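Local coordinates for protein SmhB (PDB 6ZZ5) that is one component of the tripartite alpha-pore-forming toxin Smh of Serratia marcescens, captured here in its soluble, mainly helical form, at residues A[81-86]-A[319-324]; A[5-10]-A[285-290]. All blocks are in the same frame, centred on the assembly; numbering follows the deposited sequence. Where two conformers were deposited one is given.

Interaction 1. Residues A[81-86]-A[319-324]; sequences DYFETQ and TSVTKV. With EDO (1,2-ethanediol), chain I.
Q86 OE1 is gripped by two hydroxyls, while the amide nitrogen on the other branch of the same side chain rests against V321. Y82 OH, one turn earlier, donates to OE1 at 2.6 Å, in the carbonyl plane and onto a lone pair, and O2 of a bound 1,2-ethanediol donates at 2.7 Å. This polar cluster lies in an elongated helical bundle of the haemolytic enterotoxin (HBL) type, where the long helix 44-92 meets the first turn of helix 321-336. With CG anti to the backbone N (chi1 -170°) and an extended chain beyond it, Q86 carries its amide well clear of its own helix; the two bonds probably fix the flip of that amide, and NE2 is turned to V321, 3.6 Å from V321 CG2 in van der Waals contact. The diol, probably from the crystallisation liquor, is also hydrogen-bonded to E291 of helix 252-300.

The rest of the interface is apolar. F83 projects from helix 44-92 toward the two valines and meets both at an oblique slant. V321 straddles the neighbouring side chains with its branches: CG1 lies 3.9 Å from F83 CB, whereas CG2 turns to the glutamine amide. One turn on, V324 meets the phenyl ring at CD2 and CE2, whereas V321 meets F83 at CB and CD1.

The edge of the Y82 ring points onto a face of F83, with the two rings nearly perpendicular: Y82 CD2 sits 3.6 Å above the F83 plane, over the ring centre. The tyrosine ring therefore backs the phenylalanine while its hydroxyl holds the glutamine. Y82 also packs on helices 99-151 and 252-300, and F83 on T5 of helix 4-30, which makes this a buried meeting of several helices. The ring's closest approach to the final valine is the 3.8 Å contact between F83 CD2 and V324 CG1.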
loop_
_atom_site.group_PDB
_atom_site.type_symbol
_atom_site.label_atom_id
_atom_site.label_comp_id
_atom_site.label_asym_id
_atom_site.label_seq_id
_atom_site.Cartn_x
_atom_site.Cartn_y
_atom_site.Cartn_z
ATOM N N ASP A 81 -4.144 -15.468 14.744
ATOM C CA ASP A 81 -3.802 -16.757 15.402
ATOM C C ASP A 81 -3.115 -16.443 16.735
ATOM O O ASP A 81 -3.396 -17.169 17.708
ATOM C CB ASP A 81 -2.946 -17.681 14.555
ATOM C CG ASP A 81 -2.544 -18.925 15.346
ATOM O OD1 ASP A 81 -3.436 -19.586 15.996
ATOM O OD2 ASP A 81 -1.343 -19.115 15.438
ATOM N N TYR A 82 -2.297 -15.402 16.796
ATOM C CA TYR A 82 -1.640 -14.994 18.068
ATOM C C TYR A 82 -2.718 -14.680 19.122
ATOM O O TYR A 82 -2.685 -15.225 20.211
ATOM C CB TYR A 82 -0.642 -13.828 17.949
ATOM C CG TYR A 82 -0.267 -13.448 19.351
ATOM C CD1 TYR A 82 0.660 -14.194 20.059
ATOM C CD2 TYR A 82 -1.004 -12.505 20.036
ATOM C CE1 TYR A 82 0.908 -13.946 21.399
ATOM C CE2 TYR A 82 -0.792 -12.264 21.387
ATOM C CZ TYR A 82 0.143 -13.018 22.082
ATOM O OH TYR A 82 0.331 -12.813 23.421
ATOM N N PHE A 83 -3.694 -13.835 18.796
ATOM C CA PHE A 83 -4.686 -13.349 19.756
ATOM C C PHE A 83 -5.675 -14.471 20.077
ATOM O O PHE A 83 -6.159 -14.498 21.223
ATOM C CB PHE A 83 -5.282 -12.004 19.317
ATOM C CG PHE A 83 -4.354 -10.867 19.637
ATOM C CD1 PHE A 83 -4.042 -10.549 20.951
ATOM C CD2 PHE A 83 -3.674 -10.185 18.628
ATOM C CE1 PHE A 83 -3.149 -9.521 21.246
ATOM C CE2 PHE A 83 -2.770 -9.177 18.939
ATOM C CZ PHE A 83 -2.506 -8.847 20.239
ATOM N N GLU A 84 -5.973 -15.365 19.143
ATOM C CA GLU A 84 -6.786 -16.560 19.467
ATOM C C GLU A 84 -6.025 -17.431 20.499
ATOM O O GLU A 84 -6.623 -17.955 21.423
ATOM C CB GLU A 84 -7.168 -17.360 18.209
ATOM C CG GLU A 84 -8.172 -16.666 17.319
ATOM C CD GLU A 84 -9.572 -16.519 17.902
ATOM O OE1 GLU A 84 -9.796 -17.015 19.025
ATOM O OE2 GLU A 84 -10.449 -15.935 17.190
ATOM N N THR A 85 -4.734 -17.595 20.334
ATOM C CA THR A 85 -3.905 -18.383 21.278
ATOM C C THR A 85 -3.859 -17.626 22.624
ATOM O O THR A 85 -3.953 -18.279 23.664
ATOM C CB THR A 85 -2.510 -18.579 20.707
ATOM O OG1 THR A 85 -2.632 -19.295 19.471
ATOM C CG2 THR A 85 -1.646 -19.361 21.661
ATOM N N GLN A 86 -3.758 -16.311 22.609
ATOM C CA GLN A 86 -3.740 -15.521 23.857
ATOM C C GLN A 86 -5.094 -15.704 24.541
ATOM O O GLN A 86 -5.108 -15.887 25.764
ATOM C CB GLN A 86 -3.353 -14.079 23.623
ATOM C CG GLN A 86 -3.102 -13.330 24.929
ATOM C CD GLN A 86 -2.787 -11.868 24.751
ATOM O OE1 GLN A 86 -1.657 -11.509 24.407
ATOM N NE2 GLN A 86 -3.786 -11.030 24.976
ATOM N N THR A 319 -10.537 -6.697 27.384
ATOM C CA THR A 319 -10.301 -5.242 27.146
ATOM C C THR A 319 -10.018 -4.967 25.667
ATOM O O THR A 319 -10.894 -4.394 25.071
ATOM C CB THR A 319 -9.228 -4.644 28.077
ATOM O OG1 THR A 319 -8.001 -5.325 27.900
ATOM C CG2 THR A 319 -9.642 -4.706 29.515
ATOM N N SER A 320 -8.871 -5.324 25.084
ATOM C CA SER A 320 -8.593 -4.877 23.692
ATOM C C SER A 320 -8.471 -6.060 22.725
ATOM O O SER A 320 -8.199 -5.795 21.536
ATOM C CB SER A 320 -7.415 -3.926 23.614
ATOM O OG SER A 320 -7.419 -3.239 22.363
ATOM N N VAL A 321 -8.702 -7.326 23.146
ATOM C CA VAL A 321 -8.423 -8.435 22.198
ATOM C C VAL A 321 -9.577 -8.532 21.189
ATOM O O VAL A 321 -9.327 -8.777 20.000
ATOM C CB VAL A 321 -8.091 -9.736 22.920
ATOM C CG1 VAL A 321 -7.969 -10.862 21.948
ATOM C CG2 VAL A 321 -6.817 -9.525 23.744
ATOM N N THR A 322 -10.790 -8.264 21.595
ATOM C CA THR A 322 -11.963 -8.499 20.735
ATOM C C THR A 322 -11.894 -7.543 19.537
ATOM O O THR A 322 -12.198 -7.954 18.417
ATOM C CB THR A 322 -13.266 -8.355 21.522
ATOM O OG1 THR A 322 -13.300 -9.498 22.396
ATOM C CG2 THR A 322 -14.437 -8.370 20.583
ATOM N N LYS A 323 -11.460 -6.322 19.774
ATOM C CA LYS A 323 -11.361 -5.307 18.702
ATOM C C LYS A 323 -10.299 -5.759 17.682
ATOM O O LYS A 323 -10.528 -5.674 16.482
ATOM C CB LYS A 323 -11.084 -3.950 19.352
ATOM C CG LYS A 323 -10.703 -2.814 18.393
ATOM C CD LYS A 323 -10.389 -1.520 19.145
ATOM C CE LYS A 323 -9.233 -1.725 20.113
ATOM N NZ LYS A 323 -8.799 -0.469 20.762
ATOM N N VAL A 324 -9.168 -6.280 18.123
ATOM C CA VAL A 324 -8.122 -6.757 17.219
ATOM C C VAL A 324 -8.650 -7.961 16.452
ATOM O O VAL A 324 -8.447 -8.022 15.199
ATOM C CB VAL A 324 -6.802 -7.050 17.934
ATOM C CG1 VAL A 324 -5.807 -7.554 16.929
ATOM C CG2 VAL A 324 -6.317 -5.803 18.656
HETATM C C1 EDO I . -0.452 -9.757 27.607
HETATM O O1 EDO I . -0.611 -8.402 27.996
HETATM C C2 EDO I . 0.251 -9.873 26.314
HETATM O O2 EDO I . -0.473 -9.257 25.266
#

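Interaction 2. Residues A[5-10]-A[285-290]; sequences TLYMND and WDSLTS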
loop_
_atom_site.group_PDB
_atom_site.type_symbol
_atom_site.label_atom_id
_atom_site.label_comp_id
_atom_site.label_asym_id
_atom_site.label_seq_id
_atom_site.Cartn_x
_atom_site.Cartn_y
_atom_site.Cartn_z
ATOM N N THR A 5 -0.732 -4.520 22.510
ATOM C CA THR A 5 -1.936 -4.940 21.774
ATOM C C THR A 5 -2.445 -3.776 20.906
ATOM O O THR A 5 -2.916 -4.022 19.786
ATOM C CB THR A 5 -3.020 -5.492 22.695
ATOM O OG1 THR A 5 -2.461 -6.649 23.301
ATOM C CG2 THR A 5 -4.272 -5.806 21.915
ATOM N N LEU A 6 -2.343 -2.551 21.387
ATOM C CA LEU A 6 -2.811 -1.350 20.630
ATOM C C LEU A 6 -1.789 -1.024 19.536
ATOM O O LEU A 6 -2.270 -0.622 18.462
ATOM C CB LEU A 6 -3.047 -0.177 21.587
ATOM C CG LEU A 6 -4.092 -0.458 22.685
ATOM C CD1 LEU A 6 -4.192 0.697 23.679
ATOM C CD2 LEU A 6 -5.466 -0.822 22.107
ATOM N N TYR A 7 -0.487 -1.255 19.782
ATOM C CA TYR A 7 0.547 -1.048 18.738
ATOM C C TYR A 7 0.315 -2.089 17.643
ATOM O O TYR A 7 0.403 -1.732 16.465
ATOM C CB TYR A 7 1.979 -1.235 19.245
ATOM C CG TYR A 7 2.579 -0.179 20.121
ATOM C CD1 TYR A 7 2.350 1.171 19.889
ATOM C CD2 TYR A 7 3.489 -0.524 21.120
ATOM C CE1 TYR A 7 2.956 2.146 20.672
ATOM C CE2 TYR A 7 4.069 0.434 21.942
ATOM C CZ TYR A 7 3.812 1.776 21.702
ATOM O OH TYR A 7 4.400 2.728 22.487
ATOM N N MET A 8 0.053 -3.354 18.025
ATOM C CA MET A 8 -0.312 -4.443 17.087
ATOM C C MET A 8 -1.502 -4.014 16.220
ATOM O O MET A 8 -1.439 -4.188 14.995
ATOM C CB MET A 8 -0.626 -5.760 17.789
ATOM C CG MET A 8 0.621 -6.402 18.495
ATOM S SD MET A 8 1.828 -7.082 17.329
ATOM C CE MET A 8 0.793 -8.456 16.753
ATOM N N ASN A 9 -2.570 -3.543 16.837
ATOM C CA ASN A 9 -3.796 -3.165 16.130
ATOM C C ASN A 9 -3.485 -2.011 15.169
ATOM O O ASN A 9 -3.952 -2.071 14.014
ATOM C CB ASN A 9 -4.916 -2.803 17.109
ATOM C CG ASN A 9 -6.229 -2.718 16.379
ATOM O OD1 ASN A 9 -6.664 -3.689 15.749
ATOM N ND2 ASN A 9 -6.882 -1.579 16.500
ATOM N N ASP A 10 -2.770 -0.980 15.627
ATOM C CA ASP A 10 -2.478 0.201 14.783
ATOM C C ASP A 10 -1.575 -0.224 13.624
ATOM O O ASP A 10 -1.796 0.285 12.534
ATOM C CB ASP A 10 -1.803 1.316 15.576
ATOM C CG ASP A 10 -2.731 1.958 16.588
ATOM O OD1 ASP A 10 -3.988 1.790 16.464
ATOM O OD2 ASP A 10 -2.194 2.609 17.484
ATOM N N TRP A 285 5.271 -6.206 16.766
ATOM C CA TRP A 285 5.591 -7.591 17.180
ATOM C C TRP A 285 6.727 -7.569 18.205
ATOM O O TRP A 285 6.669 -8.354 19.138
ATOM C CB TRP A 285 5.968 -8.445 15.975
ATOM C CG TRP A 285 4.821 -8.881 15.140
ATOM C CD1 TRP A 285 4.524 -8.506 13.853
ATOM C CD2 TRP A 285 3.863 -9.897 15.488
ATOM N NE1 TRP A 285 3.429 -9.181 13.397
ATOM C CE2 TRP A 285 2.995 -10.041 14.370
ATOM C CE3 TRP A 285 3.622 -10.644 16.643
ATOM C CZ2 TRP A 285 1.945 -10.950 14.344
ATOM C CZ3 TRP A 285 2.593 -11.562 16.609
ATOM C CH2 TRP A 285 1.735 -11.662 15.496
ATOM N N ASP A 286 7.754 -6.721 18.009
ATOM C CA ASP A 286 8.891 -6.660 18.956
ATOM C C ASP A 286 8.366 -6.323 20.369
ATOM O O ASP A 286 8.866 -6.916 21.350
ATOM C CB ASP A 286 9.963 -5.660 18.520
ATOM C CG ASP A 286 11.230 -5.862 19.330
ATOM O OD1 ASP A 286 11.780 -6.976 19.275
ATOM O OD2 ASP A 286 11.619 -4.926 20.035
ATOM N N SER A 287 7.430 -5.384 20.472
ATOM C CA SER A 287 6.923 -4.930 21.793
ATOM C C SER A 287 6.164 -6.093 22.435
ATOM O O SER A 287 6.294 -6.268 23.640
ATOM C CB SER A 287 6.115 -3.680 21.737
ATOM O OG SER A 287 4.845 -3.914 21.142
ATOM N N LEU A 288 5.416 -6.864 21.649
ATOM C CA LEU A 288 4.647 -8.016 22.143
ATOM C C LEU A 288 5.628 -9.113 22.593
ATOM O O LEU A 288 5.483 -9.582 23.724
ATOM C CB LEU A 288 3.667 -8.515 21.075
ATOM C CG LEU A 288 2.896 -9.777 21.439
ATOM C CD1 LEU A 288 1.962 -9.436 22.623
ATOM C CD2 LEU A 288 2.130 -10.312 20.246
ATOM N N THR A 289 6.589 -9.523 21.774
ATOM C CA THR A 289 7.537 -10.612 22.158
ATOM C C THR A 289 8.354 -10.206 23.392
ATOM O O THR A 289 8.537 -11.046 24.291
ATOM C CB THR A 289 8.415 -11.033 20.983
ATOM O OG1 THR A 289 9.080 -9.853 20.568
ATOM C CG2 THR A 289 7.609 -11.567 19.838
ATOM N N SER A 290 8.796 -8.963 23.445
ATOM C CA SER A 290 9.540 -8.409 24.604
ATOM C C SER A 290 8.692 -8.532 25.869
ATOM O O SER A 290 9.244 -8.961 26.924
ATOM C CB SER A 290 9.930 -6.987 24.385
ATOM O OG SER A 290 11.015 -6.918 23.497
#
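M8 lays its thioether across W285, and both parts of the side chain are engaged. The first interaction is CH-pi: the methyl CE stands 3.3 Å above the centroid of the six-membered ring, only 1° off the ring normal, nearly equidistant from all six carbons. The second is a Met-aromatic contact, in which M8 SD lies 4.2 Å from the centroid of the five-membered ring and 22° off its normal. Sulfur and methyl thus share one face of the indole, each over a different ring. Successive bends at chi2 and chi3 turn the methionine chain until it crosses the tryptophan side chain at about a right angle.

Apolar packing adds to the surroundings of the methyl group. M8 CE touches L288 CD2 at 4.2 Å, one turn along from W285, and M8 also packs against I79 of helix 44-92.

The polar groups here turn to other partners. W285 NE1 is hydrogen-bonded to N75 OD1 on helix 44-92, a bond that probably fixes the orientation of the indole, and with it the face offered to the methionine. S287 OG is bonded back to the carbonyl oxygen of A284; it meets Y7 as a packing neighbour, 3.7 Å from Y7 CD2 at the ring's edge and near its plane. On helix 252-300 D286 and T289 both reach Q117 of helix 99-151, linking a third helix to the pair.

The short helical segments approach to 8.8 Å between axes and run at 155° to each other, with Y7 level with S287 and M8 with W285. Such close, nearly antiparallel side-chain packing is characteristic of the long helical bundle of HBL-family and related ClyA-type toxins in their soluble state.

In the fold
Interactions 1 and 2 are neighbouring layers of one buried region, their centres 11 Å apart on the same side of the chain's centre. Helix 4-30 is shared by the two: while 5-10 packs on 285-290, it also meets both segments of interaction 1, with T5 OG1 3.6 Å from F83 CE1 and N9 OD1 3.6 Å from V324 CG2. Y82 closes the circuit by packing on W285 and L288. The ethanediol bound to Q86 also lies within about 4 Å of the L288 side chain, so it sits beside both contacts. Together the contacts bring helices 4-30, 44-92, 252-300 and 321-336 into one bundle.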